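Local coordinates for protein methyl transferase from Methanosarcina acetivorans (Methanosarcina acetivorans, PDB 6MRO) that binds S-adenosyl-L-homocysteine and calcium, and is probably an S-adenosylmethionine-dependent methyltransferase with a Rossmann-like fold, at residues M1-V6 with I60-R65; E45-L50 with V81-G86. The protein carries 1 engineered substitution. All coordinates share one frame; numbering follows the deposited sequence.

Contact 1. Residues M1-V6 with I60-R65. Engineered in segment 60-65: Arg65 (natural residue Asp). With SAH (S-adenosyl-L-homocysteine), chain B.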
loop_
_atom_site.group_PDB
_atom_site.type_symbol
_atom_site.label_atom_id
_atom_site.label_comp_id
_atom_site.label_asym_id
_atom_site.label_seq_id
_atom_site.Cartn_x
_atom_site.Cartn_y
_atom_site.Cartn_z
ATOM N N MET A 1 -14.655 -11.386 -10.095
ATOM C CA MET A 1 -14.779 -11.514 -8.673
ATOM C C MET A 1 -15.016 -10.189 -8.016
ATOM O O MET A 1 -14.957 -9.192 -8.668
ATOM C CB MET A 1 -13.565 -12.166 -8.084
ATOM C CG MET A 1 -12.311 -11.524 -8.578
ATOM S SD MET A 1 -11.281 -10.490 -7.507
ATOM C CE MET A 1 -10.268 -9.976 -8.861
ATOM N N PHE A 2 -14.811 -10.208 -6.721
ATOM C CA PHE A 2 -15.144 -9.042 -5.903
ATOM C C PHE A 2 -14.400 -7.772 -6.313
ATOM O O PHE A 2 -15.001 -6.702 -6.467
ATOM C CB PHE A 2 -14.858 -9.371 -4.432
ATOM C CG PHE A 2 -15.148 -8.238 -3.493
ATOM C CD1 PHE A 2 -14.171 -7.305 -3.186
ATOM C CD2 PHE A 2 -16.408 -8.096 -2.932
ATOM C CE1 PHE A 2 -14.439 -6.253 -2.325
ATOM C CE2 PHE A 2 -16.682 -7.050 -2.068
ATOM C CZ PHE A 2 -15.704 -6.124 -1.766
ATOM N N TRP A 3 -13.088 -7.868 -6.492
ATOM C CA TRP A 3 -12.326 -6.675 -6.802
ATOM C C TRP A 3 -12.498 -6.209 -8.242
ATOM O O TRP A 3 -12.359 -5.011 -8.502
ATOM C CB TRP A 3 -10.864 -6.915 -6.449
ATOM C CG TRP A 3 -10.719 -7.030 -4.956
ATOM C CD1 TRP A 3 -10.514 -8.173 -4.226
ATOM C CD2 TRP A 3 -10.834 -5.962 -4.004
ATOM N NE1 TRP A 3 -10.456 -7.872 -2.882
ATOM C CE2 TRP A 3 -10.650 -6.521 -2.720
ATOM C CE3 TRP A 3 -11.061 -4.585 -4.115
ATOM C CZ2 TRP A 3 -10.696 -5.751 -1.554
ATOM C CZ3 TRP A 3 -11.084 -3.824 -2.960
ATOM C CH2 TRP A 3 -10.909 -4.411 -1.692
ATOM N N ASP A 4 -12.838 -7.100 -9.179
ATOM C CA ASP A 4 -13.233 -6.603 -10.490
ATOM C C ASP A 4 -14.505 -5.769 -10.399
ATOM O O ASP A 4 -14.668 -4.794 -11.144
ATOM C CB ASP A 4 -13.415 -7.751 -11.475
ATOM C CG ASP A 4 -12.226 -8.686 -11.493
ATOM O OD1 ASP A 4 -11.103 -8.203 -11.737
ATOM O OD2 ASP A 4 -12.431 -9.910 -11.336
ATOM N N GLU A 5 -15.414 -6.130 -9.491
ATOM C CA GLU A 5 -16.679 -5.405 -9.394
ATOM C C GLU A 5 -16.460 -3.957 -8.968
ATOM O O GLU A 5 -17.083 -3.036 -9.513
ATOM C CB GLU A 5 -17.628 -6.104 -8.415
ATOM C CG GLU A 5 -18.246 -7.385 -8.937
ATOM C CD GLU A 5 -18.943 -7.190 -10.265
ATOM O OE1 GLU A 5 -19.747 -6.245 -10.378
ATOM O OE2 GLU A 5 -18.697 -7.990 -11.191
ATOM N N VAL A 6 -15.582 -3.729 -7.989
ATOM C CA VAL A 6 -15.433 -2.376 -7.479
ATOM C C VAL A 6 -14.753 -1.464 -8.487
ATOM O O VAL A 6 -14.962 -0.247 -8.447
ATOM C CB VAL A 6 -14.685 -2.373 -6.124
ATOM C CG1 VAL A 6 -15.345 -3.361 -5.139
ATOM C CG2 VAL A 6 -13.233 -2.669 -6.311
ATOM N N ILE A 60 1.313 -4.618 -7.842
ATOM C CA ILE A 60 0.548 -5.856 -7.918
ATOM C C ILE A 60 -0.866 -5.604 -7.406
ATOM O O ILE A 60 -1.070 -4.902 -6.407
ATOM C CB ILE A 60 1.246 -6.989 -7.136
ATOM C CG1 ILE A 60 0.409 -8.264 -7.178
ATOM C CG2 ILE A 60 1.590 -6.543 -5.699
ATOM C CD1 ILE A 60 1.152 -9.468 -6.702
ATOM N N ASP A 61 -1.855 -6.146 -8.117
ATOM C CA ASP A 61 -3.240 -5.989 -7.694
ATOM C C ASP A 61 -4.046 -7.149 -8.255
ATOM O O ASP A 61 -3.733 -7.673 -9.324
ATOM C CB ASP A 61 -3.821 -4.649 -8.166
ATOM C CG ASP A 61 -5.062 -4.231 -7.379
ATOM O OD1 ASP A 61 -6.141 -4.837 -7.573
ATOM O OD2 ASP A 61 -4.963 -3.281 -6.569
ATOM N N LEU A 62 -5.094 -7.529 -7.520
ATOM C CA LEU A 62 -5.974 -8.617 -7.949
ATOM C C LEU A 62 -6.821 -8.240 -9.162
ATOM O O LEU A 62 -7.176 -9.109 -9.963
ATOM C CB LEU A 62 -6.890 -9.022 -6.795
ATOM C CG LEU A 62 -6.382 -10.019 -5.763
ATOM C CD1 LEU A 62 -7.443 -10.178 -4.671
ATOM C CD2 LEU A 62 -6.079 -11.360 -6.433
ATOM N N ALA A 63 -7.142 -6.966 -9.325
ATOM C CA ALA A 63 -8.134 -6.533 -10.308
ATOM C C ALA A 63 -7.456 -6.265 -11.643
ATOM O O ALA A 63 -6.659 -5.333 -11.755
ATOM C CB ALA A 63 -8.841 -5.278 -9.805
ATOM N N LYS A 64 -7.797 -7.052 -12.674
ATOM C CA LYS A 64 -7.200 -6.809 -13.980
ATOM C C LYS A 64 -7.569 -5.433 -14.510
ATOM O O LYS A 64 -6.758 -4.787 -15.183
ATOM C CB LYS A 64 -7.613 -7.884 -14.987
ATOM C CG LYS A 64 -7.462 -9.305 -14.497
ATOM C CD LYS A 64 -7.912 -10.305 -15.566
ATOM C CE LYS A 64 -9.315 -9.981 -16.054
ATOM N NZ LYS A 64 -10.343 -10.088 -14.970
ATOM N N ARG A 65 -8.794 -4.970 -14.234
ATOM C CA ARG A 65 -9.198 -3.645 -14.696
ATOM C C ARG A 65 -8.303 -2.558 -14.111
ATOM O O ARG A 65 -7.879 -1.639 -14.824
ATOM C CB ARG A 65 -10.665 -3.395 -14.343
ATOM C CG ARG A 65 -11.122 -1.944 -14.465
ATOM C CD ARG A 65 -11.155 -1.501 -15.903
ATOM N NE ARG A 65 -11.787 -0.195 -16.068
ATOM C CZ ARG A 65 -13.088 -0.011 -16.284
ATOM N NH1 ARG A 65 -13.907 -1.055 -16.342
ATOM N NH2 ARG A 65 -13.574 1.215 -16.433
HETATM N N SAH B . -3.461 1.315 -3.451
HETATM C CA SAH B . -4.550 1.768 -4.338
HETATM C CB SAH B . -5.777 0.881 -4.173
HETATM C CG SAH B . -6.226 0.716 -2.721
HETATM S SD SAH B . -7.788 -0.176 -2.542
HETATM C C SAH B . -4.930 3.217 -4.076
HETATM O O SAH B . -4.449 3.834 -3.114
HETATM O OXT SAH B . -5.739 3.783 -4.827
HETATM C "C5'" SAH B . -7.078 -1.803 -2.143
HETATM C "C4'" SAH B . -6.572 -2.553 -3.377
HETATM O "O4'" SAH B . -6.049 -3.811 -2.968
HETATM C "C3'" SAH B . -7.625 -2.830 -4.449
HETATM O "O3'" SAH B . -7.134 -2.313 -5.677
HETATM C "C2'" SAH B . -7.759 -4.346 -4.443
HETATM O "O2'" SAH B . -8.053 -4.924 -5.707
HETATM C "C1'" SAH B . -6.399 -4.786 -3.928
HETATM N N9 SAH B . -6.362 -6.094 -3.265
HETATM C C8 SAH B . -7.212 -6.587 -2.299
HETATM N N7 SAH B . -6.775 -7.806 -1.934
HETATM C C5 SAH B . -5.650 -8.084 -2.636
HETATM C C6 SAH B . -4.798 -9.185 -2.667
HETATM N N6 SAH B . -5.025 -10.240 -1.894
HETATM N N1 SAH B . -3.718 -9.171 -3.509
HETATM C C2 SAH B . -3.469 -8.076 -4.316
HETATM N N3 SAH B . -4.316 -6.990 -4.301
HETATM C C4 SAH B . -5.378 -7.003 -3.459
#
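Asp61 grips the ribose of S-adenosyl-L-homocysteine with both carboxylate oxygens: ligand O2' donates to Asp61 OD1 at 2.7 Å, and ligand O3' to Asp61 OD2 at 2.5 Å. This acid at the end of the second strand is the usual ribose-diol ligand of class I methyltransferases. Trp3 covers a second side of the sugar, its indole face meeting ligand C2', which is 3.3 Å from Trp3 CE3 and offset toward the ring's rim. Leu62 CD1 sits between the indole and the adenine, 3.7 Å from Trp3 CD1 and 3.4 Å from C5 of the ligand. Replacing Trp3 by an alanine would probably uncover this side of the ribose and loosen the packing around Leu62.

In the second shell, OD1 of Asp61 also accepts from Ala63 N through its anti lone pair, a nearly straight bond (170°) closing an Asx turn, while Gly42 N binds OD2; the carboxylate is thus held against rotation. The opposite indole face carries the Phe2 ring edge-on, CD1 over its centre. Asp4 takes the N-terminal amine of Met1 on OD2 and makes a long salt bridge, 3.8 Å, from OD1 to Lys64 NZ. Helix 2-6 thereby lies over the turn joining strand 56-61 to helix 64-76, with Trp3 also touching Val111 and Ala63 touching Tyr7.

Contact 2. Residues E45-L50 with V81-G86. With SAH (S-adenosyl-L-homocysteine), chain B.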
loop_
_atom_site.group_PDB
_atom_site.type_symbol
_atom_site.label_atom_id
_atom_site.label_comp_id
_atom_site.label_asym_id
_atom_site.label_seq_id
_atom_site.Cartn_x
_atom_site.Cartn_y
_atom_site.Cartn_z
ATOM N N GLU A 45 -1.504 5.364 -9.080
ATOM C CA GLU A 45 -1.008 6.718 -8.814
ATOM C C GLU A 45 0.253 6.707 -7.943
ATOM O O GLU A 45 1.258 7.348 -8.278
ATOM C CB GLU A 45 -2.096 7.581 -8.170
ATOM C CG GLU A 45 -3.244 7.868 -9.093
ATOM C CD GLU A 45 -2.895 8.876 -10.180
ATOM O OE1 GLU A 45 -3.638 8.915 -11.178
ATOM O OE2 GLU A 45 -1.902 9.627 -10.040
ATOM N N ASN A 46 0.230 5.974 -6.830
ATOM C CA ASN A 46 1.407 5.972 -5.962
ATOM C C ASN A 46 2.589 5.304 -6.647
ATOM O O ASN A 46 3.736 5.742 -6.494
ATOM C CB ASN A 46 1.101 5.268 -4.645
ATOM C CG ASN A 46 0.135 6.052 -3.779
ATOM O OD1 ASN A 46 0.224 7.277 -3.705
ATOM N ND2 ASN A 46 -0.751 5.345 -3.070
ATOM N N ALA A 47 2.327 4.239 -7.405
ATOM C CA ALA A 47 3.408 3.513 -8.062
ATOM C C ALA A 47 4.088 4.384 -9.103
ATOM O O ALA A 47 5.321 4.417 -9.189
ATOM C CB ALA A 47 2.856 2.237 -8.705
ATOM N N ILE A 48 3.295 5.128 -9.878
ATOM C CA ILE A 48 3.861 6.026 -10.877
ATOM C C ILE A 48 4.668 7.123 -10.200
ATOM O O ILE A 48 5.739 7.515 -10.674
ATOM C CB ILE A 48 2.735 6.590 -11.768
ATOM C CG1 ILE A 48 2.176 5.475 -12.665
ATOM C CG2 ILE A 48 3.248 7.749 -12.609
ATOM C CD1 ILE A 48 0.884 5.835 -13.390
ATOM N N MET A 49 4.184 7.621 -9.068
ATOM C CA MET A 49 4.927 8.652 -8.353
ATOM C C MET A 49 6.307 8.142 -7.941
ATOM O O MET A 49 7.318 8.841 -8.111
ATOM C CB MET A 49 4.114 9.113 -7.143
ATOM C CG MET A 49 4.709 10.303 -6.445
ATOM S SD MET A 49 5.809 9.723 -5.155
ATOM C CE MET A 49 4.640 9.009 -3.998
ATOM N N LEU A 50 6.370 6.932 -7.395
ATOM C CA LEU A 50 7.661 6.364 -7.004
ATOM C C LEU A 50 8.572 6.210 -8.211
ATOM O O LEU A 50 9.777 6.475 -8.135
ATOM C CB LEU A 50 7.456 5.008 -6.330
ATOM C CG LEU A 50 6.936 5.065 -4.889
ATOM C CD1 LEU A 50 6.953 3.684 -4.241
ATOM C CD2 LEU A 50 7.765 6.039 -4.097
ATOM N N VAL A 81 6.793 1.191 -15.388
ATOM C CA VAL A 81 6.417 0.514 -14.181
ATOM C C VAL A 81 6.041 -0.895 -14.555
ATOM O O VAL A 81 5.477 -1.083 -15.589
ATOM C CB VAL A 81 5.198 1.118 -13.474
ATOM C CG1 VAL A 81 4.871 0.321 -12.234
ATOM C CG2 VAL A 81 5.389 2.554 -13.124
ATOM N N ASN A 82 6.356 -1.864 -13.703
ATOM C CA ASN A 82 6.023 -3.280 -13.885
ATOM C C ASN A 82 4.711 -3.566 -13.147
ATOM O O ASN A 82 4.701 -3.904 -11.964
ATOM C CB ASN A 82 7.180 -4.139 -13.381
ATOM C CG ASN A 82 6.936 -5.629 -13.515
ATOM O OD1 ASN A 82 6.392 -6.105 -14.506
ATOM N ND2 ASN A 82 7.365 -6.380 -12.505
ATOM N N PHE A 83 3.584 -3.416 -13.849
ATOM C CA PHE A 83 2.264 -3.654 -13.265
ATOM C C PHE A 83 1.833 -5.086 -13.553
ATOM O O PHE A 83 1.844 -5.523 -14.714
ATOM C CB PHE A 83 1.226 -2.680 -13.834
ATOM C CG PHE A 83 1.259 -1.311 -13.210
ATOM C CD1 PHE A 83 1.004 -1.138 -11.859
ATOM C CD2 PHE A 83 1.533 -0.192 -13.987
ATOM C CE1 PHE A 83 1.030 0.126 -11.289
ATOM C CE2 PHE A 83 1.556 1.066 -13.432
ATOM C CZ PHE A 83 1.306 1.228 -12.076
ATOM N N ILE A 84 1.457 -5.824 -12.513
ATOM C CA ILE A 84 1.097 -7.225 -12.694
ATOM C C ILE A 84 -0.163 -7.546 -11.906
ATOM O O ILE A 84 -0.387 -7.020 -10.809
ATOM C CB ILE A 84 2.250 -8.188 -12.310
ATOM C CG1 ILE A 84 2.593 -8.119 -10.826
ATOM C CG2 ILE A 84 3.494 -7.911 -13.147
ATOM C CD1 ILE A 84 3.729 -9.059 -10.451
ATOM N N VAL A 85 -0.997 -8.399 -12.494
ATOM C CA VAL A 85 -2.160 -8.944 -11.811
ATOM C C VAL A 85 -1.686 -10.079 -10.921
ATOM O O VAL A 85 -0.976 -10.981 -11.385
ATOM C CB VAL A 85 -3.206 -9.441 -12.822
ATOM C CG1 VAL A 85 -4.375 -10.077 -12.086
ATOM C CG2 VAL A 85 -3.691 -8.296 -13.719
ATOM N N GLY A 86 -2.082 -10.055 -9.660
ATOM C CA GLY A 86 -1.597 -11.070 -8.742
ATOM C C GLY A 86 -2.156 -10.884 -7.351
ATOM O O GLY A 86 -2.758 -9.855 -7.018
HETATM N N SAH B . -3.461 1.315 -3.451
HETATM C CA SAH B . -4.550 1.768 -4.338
HETATM C CB SAH B . -5.777 0.881 -4.173
HETATM C CG SAH B . -6.226 0.716 -2.721
HETATM S SD SAH B . -7.788 -0.176 -2.542
HETATM C C SAH B . -4.930 3.217 -4.076
HETATM O O SAH B . -4.449 3.834 -3.114
HETATM O OXT SAH B . -5.739 3.783 -4.827
HETATM C "C5'" SAH B . -7.078 -1.803 -2.143
HETATM C "C4'" SAH B . -6.572 -2.553 -3.377
HETATM O "O4'" SAH B . -6.049 -3.811 -2.968
HETATM C "C3'" SAH B . -7.625 -2.830 -4.449
HETATM O "O3'" SAH B . -7.134 -2.313 -5.677
HETATM C "C2'" SAH B . -7.759 -4.346 -4.443
HETATM O "O2'" SAH B . -8.053 -4.924 -5.707
HETATM C "C1'" SAH B . -6.399 -4.786 -3.928
HETATM N N9 SAH B . -6.362 -6.094 -3.265
HETATM C C8 SAH B . -7.212 -6.587 -2.299
HETATM N N7 SAH B . -6.775 -7.806 -1.934
HETATM C C5 SAH B . -5.650 -8.084 -2.636
HETATM C C6 SAH B . -4.798 -9.185 -2.667
HETATM N N6 SAH B . -5.025 -10.240 -1.894
HETATM N N1 SAH B . -3.718 -9.171 -3.509
HETATM C C2 SAH B . -3.469 -8.076 -4.316
HETATM N N3 SAH B . -4.316 -6.990 -4.301
HETATM C C4 SAH B . -5.378 -7.003 -3.459
#
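The Rossmann-like methyltransferase core places helix 45-51, which follows the glycine-rich loop after the first strand, beside the edge strand 82-85, and an entirely apolar contact joins the two. Ala47, in a sequence resembling the GxGxxA pattern, points its methyl at the strand. Its CB approaches the tip of Phe83 obliquely, 3.8 Å from CE1. Ile48, one residue on, reaches the same ring at its edge, with CG1 4.4 Å from Phe83 CZ and near the ring plane. Phe83 is brought there by a chi1 of -80°, which sets CG anti to the carbonyl carbon and beside the backbone N.

Val81 supports the ring from one face: its CG1 stands 3.5 Å above the centre of the Phe83 ring, a CH-pi arrangement between residues two apart on the chain. The other branch of Val81, CG2, extends to the helix and lies 4.4 Å from Ile48 CG1. Around this cluster, Ala47 and Val81 both touch Val57 of strand 56-61, and Phe83 touches Ala70 and Lys71 of helix 64-76. Asn46 ND2, next to Ala47 in the chain, comes near the ligand's carboxylate O, and at the end of the strand segment Gly86 O lies 3.3 Å from adenine C2 of S-adenosyl-L-homocysteine.

No hydrogen bond crosses between the two segments, so helix and strand are held together here by the fit of aliphatic groups around a single aromatic ring.

Contacts 1 and 2 have centres about 15 Å apart and meet in one sheet, where strands 56-61 and 82-85 run parallel as neighbours. Asp61 O and Gly86 N, 2.9 Å apart, probably form a hydrogen bond, as do Asp61 N and Ile84 O, so the ribose-binding acid sits on backbone directly paired with the edge strand. Along the chain the segments alternate: 1-6, 45-50, 60-65, 81-86. Helix 45-51 leads into strand 56-61, and helix 64-76 into strand 82-85. Contact 1 is a surface contact over the ligand, contact 2 a buried one; both touch S-adenosyl-L-homocysteine, so the N-terminal helix and the sheet-and-helix core both border the same ligand.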